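Local coordinates for regulatory protein PCRH (PDB 2XCB), which binds the chaperone-binding region of the translocator protein PopD, probably acting as its type III secretion chaperone in Pseudomonas aeruginosa, at residues A[29-42]-A[57-70]. Sequence-based numbering, arbitrary orientation. Where two conformers were deposited one is given.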
ATOM      1  N   TYR A  29     -11.168  -4.179  -0.831  1.00 31.16           N
ATOM      2  CA  TYR A  29     -12.014  -5.237  -1.394  1.00 29.27           C
ATOM      3  C   TYR A  29     -13.346  -5.386  -0.669  1.00 29.45           C
ATOM      4  O   TYR A  29     -14.378  -5.392  -1.334  1.00 26.24           O
ATOM      5  CB  TYR A  29     -11.274  -6.596  -1.446  1.00 29.32           C
ATOM      6  CG  TYR A  29     -12.101  -7.677  -2.117  1.00 25.64           C
ATOM      7  CD1 TYR A  29     -12.240  -7.721  -3.516  1.00 23.94           C
ATOM      8  CD2 TYR A  29     -12.771  -8.617  -1.364  1.00 29.53           C
ATOM      9  CE1 TYR A  29     -13.049  -8.715  -4.123  1.00 23.65           C
ATOM     10  CE2 TYR A  29     -13.540  -9.604  -1.947  1.00 28.06           C
ATOM     11  CZ  TYR A  29     -13.646  -9.672  -3.317  1.00 30.59           C
ATOM     12  OH  TYR A  29     -14.469 -10.628  -3.862  1.00 31.14           O
ATOM     13  N   GLN A  30     -13.327  -5.513   0.674  1.00 29.03           N
ATOM     14  CA  GLN A  30     -14.556  -5.612   1.458  1.00 33.12           C
ATOM     15  C   GLN A  30     -15.512  -4.394   1.229  1.00 33.78           C
ATOM     16  O   GLN A  30     -16.707  -4.518   1.366  1.00 35.68           O
ATOM     17  CB  GLN A  30     -14.272  -5.750   2.987  1.00 33.24           C
ATOM     18  CG  GLN A  30     -13.359  -6.910   3.405  1.00 36.74           C
ATOM     19  CD  GLN A  30     -13.931  -8.282   3.053  1.00 42.18           C
ATOM     20  OE1 GLN A  30     -14.852  -8.767   3.706  1.00 45.73           O
ATOM     21  NE2 GLN A  30     -13.387  -8.907   2.024  1.00 39.24           N
ATOM     22  N   ALA A  31     -14.977  -3.224   0.905  1.00 33.35           N
ATOM     23  CA  ALA A  31     -15.782  -2.030   0.691  1.00 33.22           C
ATOM     24  C   ALA A  31     -16.161  -1.872  -0.808  1.00 34.03           C
ATOM     25  O   ALA A  31     -16.702  -0.848  -1.213  1.00 35.21           O
ATOM     26  CB  ALA A  31     -15.024  -0.802   1.189  1.00 33.28           C
ATOM     27  N   GLY A  32     -15.849  -2.856  -1.638  1.00 32.19           N
ATOM     28  CA  GLY A  32     -16.270  -2.780  -3.040  1.00 31.64           C
ATOM     29  C   GLY A  32     -15.474  -1.791  -3.839  1.00 30.31           C
ATOM     30  O   GLY A  32     -15.791  -1.489  -5.016  1.00 29.31           O
ATOM     31  N   LYS A  33     -14.364  -1.358  -3.259  1.00 30.06           N
ATOM     32  CA  LYS A  33     -13.446  -0.477  -3.939  0.50 30.07           C
ATOM     33  C   LYS A  33     -12.494  -1.346  -4.818  1.00 30.10           C
ATOM     34  O   LYS A  33     -11.274  -1.483  -4.499  1.00 29.18           O
ATOM     35  CB  LYS A  33     -12.711   0.403  -2.899  0.50 29.82           C
ATOM     36  CG  LYS A  33     -13.563   1.577  -2.290  0.50 30.23           C
ATOM     37  CD  LYS A  33     -12.665   2.741  -1.775  0.50 31.32           C
ATOM     38  CE  LYS A  33     -13.383   3.662  -0.764  0.50 34.65           C
ATOM     39  NZ  LYS A  33     -13.478   3.125   0.640  0.50 36.36           N
ATOM     40  N   TRP A  34     -13.034  -1.906  -5.886  1.00 28.63           N
ATOM     41  CA  TRP A  34     -12.293  -2.930  -6.624  1.00 28.77           C
ATOM     42  C   TRP A  34     -11.075  -2.452  -7.415  1.00 28.68           C
ATOM     43  O   TRP A  34     -10.081  -3.175  -7.541  1.00 27.11           O
ATOM     44  CB  TRP A  34     -13.255  -3.787  -7.427  1.00 27.99           C
ATOM     45  CG  TRP A  34     -14.339  -4.425  -6.581  1.00 30.45           C
ATOM     46  CD1 TRP A  34     -14.195  -5.107  -5.364  1.00 32.36           C
ATOM     47  CD2 TRP A  34     -15.699  -4.450  -6.882  1.00 34.82           C
ATOM     48  NE1 TRP A  34     -15.414  -5.571  -4.913  1.00 34.06           N
ATOM     49  CE2 TRP A  34     -16.361  -5.182  -5.831  1.00 36.41           C
ATOM     50  CE3 TRP A  34     -16.443  -3.942  -7.937  1.00 36.54           C
ATOM     51  CZ2 TRP A  34     -17.705  -5.398  -5.821  1.00 38.64           C
ATOM     52  CZ3 TRP A  34     -17.792  -4.178  -7.937  1.00 43.67           C
ATOM     53  CH2 TRP A  34     -18.421  -4.898  -6.880  1.00 43.11           C
ATOM     54  N   ASP A  35     -11.145  -1.231  -7.956  1.00 29.28           N
ATOM     55  CA  ASP A  35     -10.006  -0.701  -8.717  1.00 30.73           C
ATOM     56  C   ASP A  35      -8.783  -0.439  -7.854  1.00 28.93           C
ATOM     57  O   ASP A  35      -7.649  -0.656  -8.271  1.00 26.44           O
ATOM     58  CB  ASP A  35     -10.408   0.602  -9.414  1.00 32.51           C
ATOM     59  CG  ASP A  35     -10.681   0.363 -10.860  1.00 40.21           C
ATOM     60  OD1 ASP A  35      -9.674   0.033 -11.581  1.00 46.43           O
ATOM     61  OD2 ASP A  35     -11.884   0.434 -11.250  1.00 43.52           O
ATOM     62  N   ASP A  36      -9.049   0.065  -6.664  1.00 26.67           N
ATOM     63  CA  ASP A  36      -7.999   0.365  -5.721  1.00 27.73           C
ATOM     64  C   ASP A  36      -7.442  -0.923  -5.146  1.00 26.45           C
ATOM     65  O   ASP A  36      -6.236  -1.056  -4.985  1.00 25.46           O
ATOM     66  CB  ASP A  36      -8.553   1.183  -4.577  1.00 26.84           C
ATOM     67  CG  ASP A  36      -8.594   2.694  -4.901  1.00 28.10           C
ATOM     68  OD1 ASP A  36      -8.310   3.194  -6.042  1.00 25.15           O
ATOM     69  OD2 ASP A  36      -8.843   3.374  -3.953  1.00 27.23           O
ATOM     70  N   ALA A  37      -8.335  -1.849  -4.814  1.00 24.86           N
ATOM     71  CA  ALA A  37      -7.911  -3.137  -4.277  1.00 23.15           C
ATOM     72  C   ALA A  37      -7.065  -3.862  -5.342  1.00 21.61           C
ATOM     73  O   ALA A  37      -6.008  -4.421  -5.055  1.00 18.39           O
ATOM     74  CB  ALA A  37      -9.102  -3.945  -3.861  1.00 22.05           C
ATOM     75  N   GLN A  38      -7.513  -3.813  -6.585  1.00 21.28           N
ATOM     76  CA  GLN A  38      -6.713  -4.470  -7.643  1.00 21.18           C
ATOM     77  C   GLN A  38      -5.261  -3.963  -7.684  1.00 21.49           C
ATOM     78  O   GLN A  38      -4.321  -4.720  -7.909  1.00 19.67           O
ATOM     79  CB  GLN A  38      -7.321  -4.204  -9.013  1.00 20.78           C
ATOM     80  CG  GLN A  38      -6.638  -5.076 -10.099  1.00 20.29           C
ATOM     81  CD  GLN A  38      -7.134  -4.773 -11.498  1.00 26.41           C
ATOM     82  OE1 GLN A  38      -6.748  -5.441 -12.473  1.00 26.52           O
ATOM     83  NE2 GLN A  38      -7.907  -3.712 -11.620  1.00 23.01           N
ATOM     84  N   LYS A  39      -5.107  -2.656  -7.589  1.00 21.18           N
ATOM     85  CA  LYS A  39      -3.796  -2.052  -7.630  1.00 22.40           C
ATOM     86  C   LYS A  39      -2.955  -2.457  -6.435  1.00 21.24           C
ATOM     87  O   LYS A  39      -1.766  -2.696  -6.566  1.00 22.21           O
ATOM     88  CB  LYS A  39      -3.922  -0.498  -7.657  1.00 23.33           C
ATOM     89  CG  LYS A  39      -4.557   0.009  -8.950  1.00 24.88           C
ATOM     90  CD  LYS A  39      -4.970   1.407  -8.903  1.00 27.69           C
ATOM     91  CE  LYS A  39      -5.235   1.827 -10.376  1.00 35.68           C
ATOM     92  NZ  LYS A  39      -5.897   3.151 -10.360  1.00 39.66           N
ATOM     93  N   ILE A  40      -3.529  -2.465  -5.254  1.00 21.39           N
ATOM     94  CA  ILE A  40      -2.767  -2.959  -4.104  1.00 21.43           C
ATOM     95  C   ILE A  40      -2.326  -4.446  -4.277  1.00 23.03           C
ATOM     96  O   ILE A  40      -1.152  -4.819  -4.067  1.00 21.15           O
ATOM     97  CB  ILE A  40      -3.608  -2.722  -2.848  1.00 22.68           C
ATOM     98  CG1 ILE A  40      -3.808  -1.205  -2.712  1.00 23.61           C
ATOM     99  CG2 ILE A  40      -2.955  -3.378  -1.608  1.00 20.88           C
ATOM    100  CD1 ILE A  40      -2.525  -0.495  -2.214  1.00 30.97           C
ATOM    101  N   PHE A  41      -3.252  -5.297  -4.780  1.00 22.47           N
ATOM    102  CA  PHE A  41      -2.880  -6.705  -4.943  1.00 19.83           C
ATOM    103  C   PHE A  41      -1.862  -6.907  -6.063  1.00 20.83           C
ATOM    104  O   PHE A  41      -0.981  -7.763  -5.919  1.00 19.53           O
ATOM    105  CB  PHE A  41      -4.127  -7.606  -5.141  1.00 18.29           C
ATOM    106  CG  PHE A  41      -4.954  -7.717  -3.927  1.00 18.68           C
ATOM    107  CD1 PHE A  41      -4.426  -8.206  -2.764  1.00 23.02           C
ATOM    108  CD2 PHE A  41      -6.297  -7.359  -3.959  1.00 21.45           C
ATOM    109  CE1 PHE A  41      -5.241  -8.305  -1.610  1.00 24.02           C
ATOM    110  CE2 PHE A  41      -7.071  -7.469  -2.864  1.00 24.21           C
ATOM    111  CZ  PHE A  41      -6.556  -7.903  -1.698  1.00 22.25           C
ATOM    112  N   GLN A  42      -1.998  -6.137  -7.146  1.00 19.97           N
ATOM    113  CA  GLN A  42      -1.069  -6.191  -8.208  1.00 21.68           C
ATOM    114  C   GLN A  42       0.293  -5.808  -7.638  1.00 22.10           C
ATOM    115  O   GLN A  42       1.293  -6.457  -7.957  1.00 20.21           O
ATOM    116  CB  GLN A  42      -1.536  -5.270  -9.346  1.00 23.26           C
ATOM    117  CG  GLN A  42      -0.520  -4.916 -10.416  1.00 33.25           C
ATOM    118  CD  GLN A  42      -0.257  -6.014 -11.443  1.00 42.30           C
ATOM    119  OE1 GLN A  42      -1.108  -6.850 -11.719  1.00 47.72           O
ATOM    120  NE2 GLN A  42       0.931  -5.994 -12.023  1.00 44.85           N
ATOM    121  N   GLY A  57      -6.538 -12.500  -4.129  1.00 18.26           N
ATOM    122  CA  GLY A  57      -7.006 -11.080  -4.059  1.00 17.40           C
ATOM    123  C   GLY A  57      -7.078 -10.370  -5.440  1.00 17.76           C
ATOM    124  O   GLY A  57      -8.134  -9.779  -5.820  1.00 16.90           O
ATOM    125  N   LEU A  58      -5.998 -10.489  -6.199  1.00 16.90           N
ATOM    126  CA  LEU A  58      -5.935  -9.845  -7.523  1.00 16.65           C
ATOM    127  C   LEU A  58      -7.068 -10.458  -8.364  1.00 17.79           C
ATOM    128  O   LEU A  58      -7.839  -9.737  -9.068  1.00 18.39           O
ATOM    129  CB  LEU A  58      -4.545 -10.110  -8.122  1.00 17.22           C
ATOM    130  CG  LEU A  58      -4.242  -9.565  -9.539  1.00 14.41           C
ATOM    131  CD1 LEU A  58      -4.538  -8.081  -9.577  1.00 18.63           C
ATOM    132  CD2 LEU A  58      -2.821  -9.879 -10.155  1.00 14.68           C
ATOM    133  N   GLY A  59      -7.102 -11.800  -8.430  1.00 16.46           N
ATOM    134  CA  GLY A  59      -8.235 -12.496  -9.185  1.00 16.85           C
ATOM    135  C   GLY A  59      -9.616 -12.034  -8.817  1.00 17.22           C
ATOM    136  O   GLY A  59     -10.385 -11.725  -9.682  1.00 18.55           O
ATOM    137  N   ALA A  60      -9.923 -11.947  -7.511  1.00 16.57           N
ATOM    138  CA  ALA A  60     -11.227 -11.599  -7.047  1.00 17.86           C
ATOM    139  C   ALA A  60     -11.588 -10.167  -7.501  1.00 19.75           C
ATOM    140  O   ALA A  60     -12.746  -9.884  -7.895  1.00 18.90           O
ATOM    141  CB  ALA A  60     -11.233 -11.727  -5.531  1.00 17.52           C
ATOM    142  N   CYS A  61     -10.594  -9.249  -7.471  1.00 19.22           N
ATOM    143  CA  CYS A  61     -10.829  -7.875  -7.909  1.00 20.10           C
ATOM    144  C   CYS A  61     -11.177  -7.771  -9.359  1.00 19.74           C
ATOM    145  O   CYS A  61     -12.109  -7.078  -9.705  1.00 19.44           O
ATOM    146  CB  CYS A  61      -9.599  -6.965  -7.645  1.00 19.84           C
ATOM    147  SG  CYS A  61      -9.342  -6.711  -5.967  1.00 23.79           S
ATOM    148  N   ARG A  62     -10.429  -8.480 -10.185  1.00 19.12           N
ATOM    149  CA  ARG A  62     -10.663  -8.485 -11.606  1.00 20.30           C
ATOM    150  C   ARG A  62     -12.028  -9.151 -11.974  1.00 20.70           C
ATOM    151  O   ARG A  62     -12.787  -8.663 -12.828  1.00 21.73           O
ATOM    152  CB  ARG A  62      -9.512  -9.211 -12.268  1.00 19.60           C
ATOM    153  CG  ARG A  62      -8.241  -8.351 -12.280  1.00 21.04           C
ATOM    154  CD  ARG A  62      -7.030  -9.174 -12.616  1.00 22.87           C
ATOM    155  NE  ARG A  62      -5.884  -8.303 -12.869  1.00 22.83           N
ATOM    156  CZ  ARG A  62      -4.713  -8.681 -13.387  1.00 22.90           C
ATOM    157  NH1 ARG A  62      -4.422  -9.965 -13.666  1.00 18.95           N
ATOM    158  NH2 ARG A  62      -3.756  -7.749 -13.506  1.00 21.10           N
ATOM    159  N   GLN A  63     -12.323 -10.248 -11.292  1.00 20.83           N
ATOM    160  CA  GLN A  63     -13.641 -10.872 -11.429  1.00 21.28           C
ATOM    161  C   GLN A  63     -14.771  -9.871 -11.179  1.00 22.35           C
ATOM    162  O   GLN A  63     -15.685  -9.777 -11.994  1.00 20.43           O
ATOM    163  CB  GLN A  63     -13.807 -12.089 -10.501  1.00 20.20           C
ATOM    164  CG  GLN A  63     -14.996 -13.002 -10.955  1.00 19.95           C
ATOM    165  CD  GLN A  63     -15.151 -14.260 -10.086  1.00 22.73           C
ATOM    166  OE1 GLN A  63     -14.213 -14.718  -9.488  1.00 21.67           O
ATOM    167  NE2 GLN A  63     -16.369 -14.815 -10.050  1.00 23.79           N
ATOM    168  N   SER A  64     -14.692  -9.116 -10.073  1.00 24.47           N
ATOM    169  CA  SER A  64     -15.744  -8.180  -9.687  1.00 25.43           C
ATOM    170  C   SER A  64     -15.893  -7.018 -10.659  1.00 26.08           C
ATOM    171  O   SER A  64     -16.960  -6.407 -10.723  1.00 27.00           O
ATOM    172  CB  SER A  64     -15.484  -7.652  -8.300  1.00 25.93           C
ATOM    173  OG  SER A  64     -15.923  -8.580  -7.354  1.00 31.38           O
ATOM    174  N   LEU A  65     -14.822  -6.722 -11.398  1.00 24.98           N
ATOM    175  CA  LEU A  65     -14.794  -5.706 -12.443  1.00 24.03           C
ATOM    176  C   LEU A  65     -15.097  -6.264 -13.832  1.00 23.66           C
ATOM    177  O   LEU A  65     -15.003  -5.560 -14.831  1.00 21.92           O
ATOM    178  CB  LEU A  65     -13.364  -5.108 -12.499  1.00 23.98           C
ATOM    179  CG  LEU A  65     -13.008  -4.203 -11.309  1.00 27.06           C
ATOM    180  CD1 LEU A  65     -11.489  -3.902 -11.369  1.00 25.40           C
ATOM    181  CD2 LEU A  65     -13.861  -2.905 -11.375  1.00 28.54           C
ATOM    182  N   GLY A  66     -15.381  -7.545 -13.921  1.00 22.70           N
ATOM    183  CA  GLY A  66     -15.717  -8.110 -15.246  1.00 23.05           C
ATOM    184  C   GLY A  66     -14.550  -8.370 -16.104  1.00 22.12           C
ATOM    185  O   GLY A  66     -14.700  -8.587 -17.336  1.00 24.05           O
ATOM    186  N   LEU A  67     -13.349  -8.388 -15.523  1.00 21.80           N
ATOM    187  CA  LEU A  67     -12.189  -8.686 -16.328  1.00 20.47           C
ATOM    188  C   LEU A  67     -11.890 -10.190 -16.232  1.00 19.89           C
ATOM    189  O   LEU A  67     -10.877 -10.568 -15.663  1.00 17.06           O
ATOM    190  CB  LEU A  67     -10.946  -7.907 -15.804  1.00 22.36           C
ATOM    191  CG  LEU A  67     -11.145  -6.406 -15.941  1.00 25.06           C
ATOM    192  CD1 LEU A  67      -9.954  -5.679 -15.286  1.00 27.46           C
ATOM    193  CD2 LEU A  67     -11.294  -6.020 -17.468  1.00 27.82           C
ATOM    194  N   TYR A  68     -12.734 -11.050 -16.818  1.00 19.28           N
ATOM    195  CA  TYR A  68     -12.616 -12.477 -16.558  1.00 20.02           C
ATOM    196  C   TYR A  68     -11.341 -13.153 -17.056  1.00 20.23           C
ATOM    197  O   TYR A  68     -10.826 -14.021 -16.402  1.00 20.31           O
ATOM    198  CB  TYR A  68     -13.868 -13.202 -17.098  1.00 19.76           C
ATOM    199  CG  TYR A  68     -15.122 -12.595 -16.592  1.00 20.70           C
ATOM    200  CD1 TYR A  68     -15.481 -12.780 -15.276  1.00 18.89           C
ATOM    201  CD2 TYR A  68     -15.939 -11.781 -17.420  1.00 23.35           C
ATOM    202  CE1 TYR A  68     -16.618 -12.228 -14.777  1.00 24.95           C
ATOM    203  CE2 TYR A  68     -17.095 -11.203 -16.928  1.00 24.72           C
ATOM    204  CZ  TYR A  68     -17.425 -11.463 -15.595  1.00 25.63           C
ATOM    205  OH  TYR A  68     -18.520 -10.953 -15.045  1.00 27.16           O
ATOM    206  N   GLU A  69     -10.867 -12.787 -18.239  1.00 20.38           N
ATOM    207  CA  GLU A  69      -9.649 -13.391 -18.766  0.50 21.29           C
ATOM    208  C   GLU A  69      -8.436 -13.033 -17.859  1.00 22.20           C
ATOM    209  O   GLU A  69      -7.598 -13.907 -17.541  1.00 21.59           O
ATOM    210  CB  GLU A  69      -9.408 -12.937 -20.201  0.50 21.91           C
ATOM    211  CG  GLU A  69     -10.519 -13.302 -21.148  0.50 23.22           C
ATOM    212  CD  GLU A  69     -10.355 -14.683 -21.759  0.50 28.06           C
ATOM    213  OE1 GLU A  69      -9.568 -15.518 -21.229  0.50 27.08           O
ATOM    214  OE2 GLU A  69     -11.046 -14.925 -22.785  0.50 30.52           O
ATOM    215  N   GLN A  70      -8.348 -11.782 -17.407  1.00 22.04           N
ATOM    216  CA  GLN A  70      -7.236 -11.414 -16.484  1.00 22.91           C
ATOM    217  C   GLN A  70      -7.404 -12.065 -15.116  1.00 20.03           C
ATOM    218  O   GLN A  70      -6.396 -12.455 -14.492  1.00 20.53           O
ATOM    219  CB  GLN A  70      -7.143  -9.914 -16.312  1.00 23.10           C
ATOM    220  CG  GLN A  70      -6.814  -9.214 -17.620  1.00 28.98           C
ATOM    221  CD  GLN A  70      -6.553  -7.720 -17.367  1.00 35.88           C
ATOM    222  OE1 GLN A  70      -5.935  -7.375 -16.380  1.00 40.92           O
ATOM    223  NE2 GLN A  70      -7.034  -6.860 -18.228  1.00 38.29           N
TER
HETATM  224  O   HOH W   1     -14.973 -10.823  -6.462  1.00 30.33           O
HETATM  225  O   HOH W   2      -6.211  -5.148 -14.818  1.00 33.74           O
HETATM  226  O   HOH W   3      -3.060  -5.183 -12.222  1.00 40.21           O
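Cys61 enters as a knob into the hole formed by Tyr29, Ala37, Gln38 and Phe41, where helix 57-64 packs nearly antiparallel (152°) on helix 34-42 in the tetratricopeptide-like helical array of this chaperone. This is the tight part of the contact. A small, apolar thiol suits the hole: its SG lies 3.5 Å from Ala37 CB and meets the Phe41 ring at its edge. One face of that ring lies on Gly57, whose CA stands 3.7 Å from the ring centroid, almost on the normal; glycine suits this place because its bare CA lets the ring lie directly on the backbone. At the other end, Ser64 is small enough for its CB to rest over the Trp34 indole, 3.6 Å from the centroid of the five-membered ring, while Leu65 CG packs against Trp34 CB at 3.9 Å. The Tyr29 side chain, whose chi1 of -176° sets CG beside the carbonyl carbon, brings CE1 to 3.8 Å from Ala60 CB, and its OH bonds both to the backbone of the bound peptide and to a water shared with Ala60 O and Ser64 OG. Tyr29, Phe41 and Ala60 also pack on the peptide's apolar side chains, so residues of this helix pairing form part of the surface that holds the peptide.

The polar flank is looser and watered. Long, flexible Gln38, Gln42 and Arg62 suit it: a water links Gln42 OE1 to Arg62 NH2, and another joins Gln38 OE1 to Gln70 OE1. Gln38, extended beyond CG, crosses Arg62 with the amide and guanidinium planes 88° apart, and Arg62 NE donates in the guanidinium plane to Gln38 OE1 at 3.0 Å.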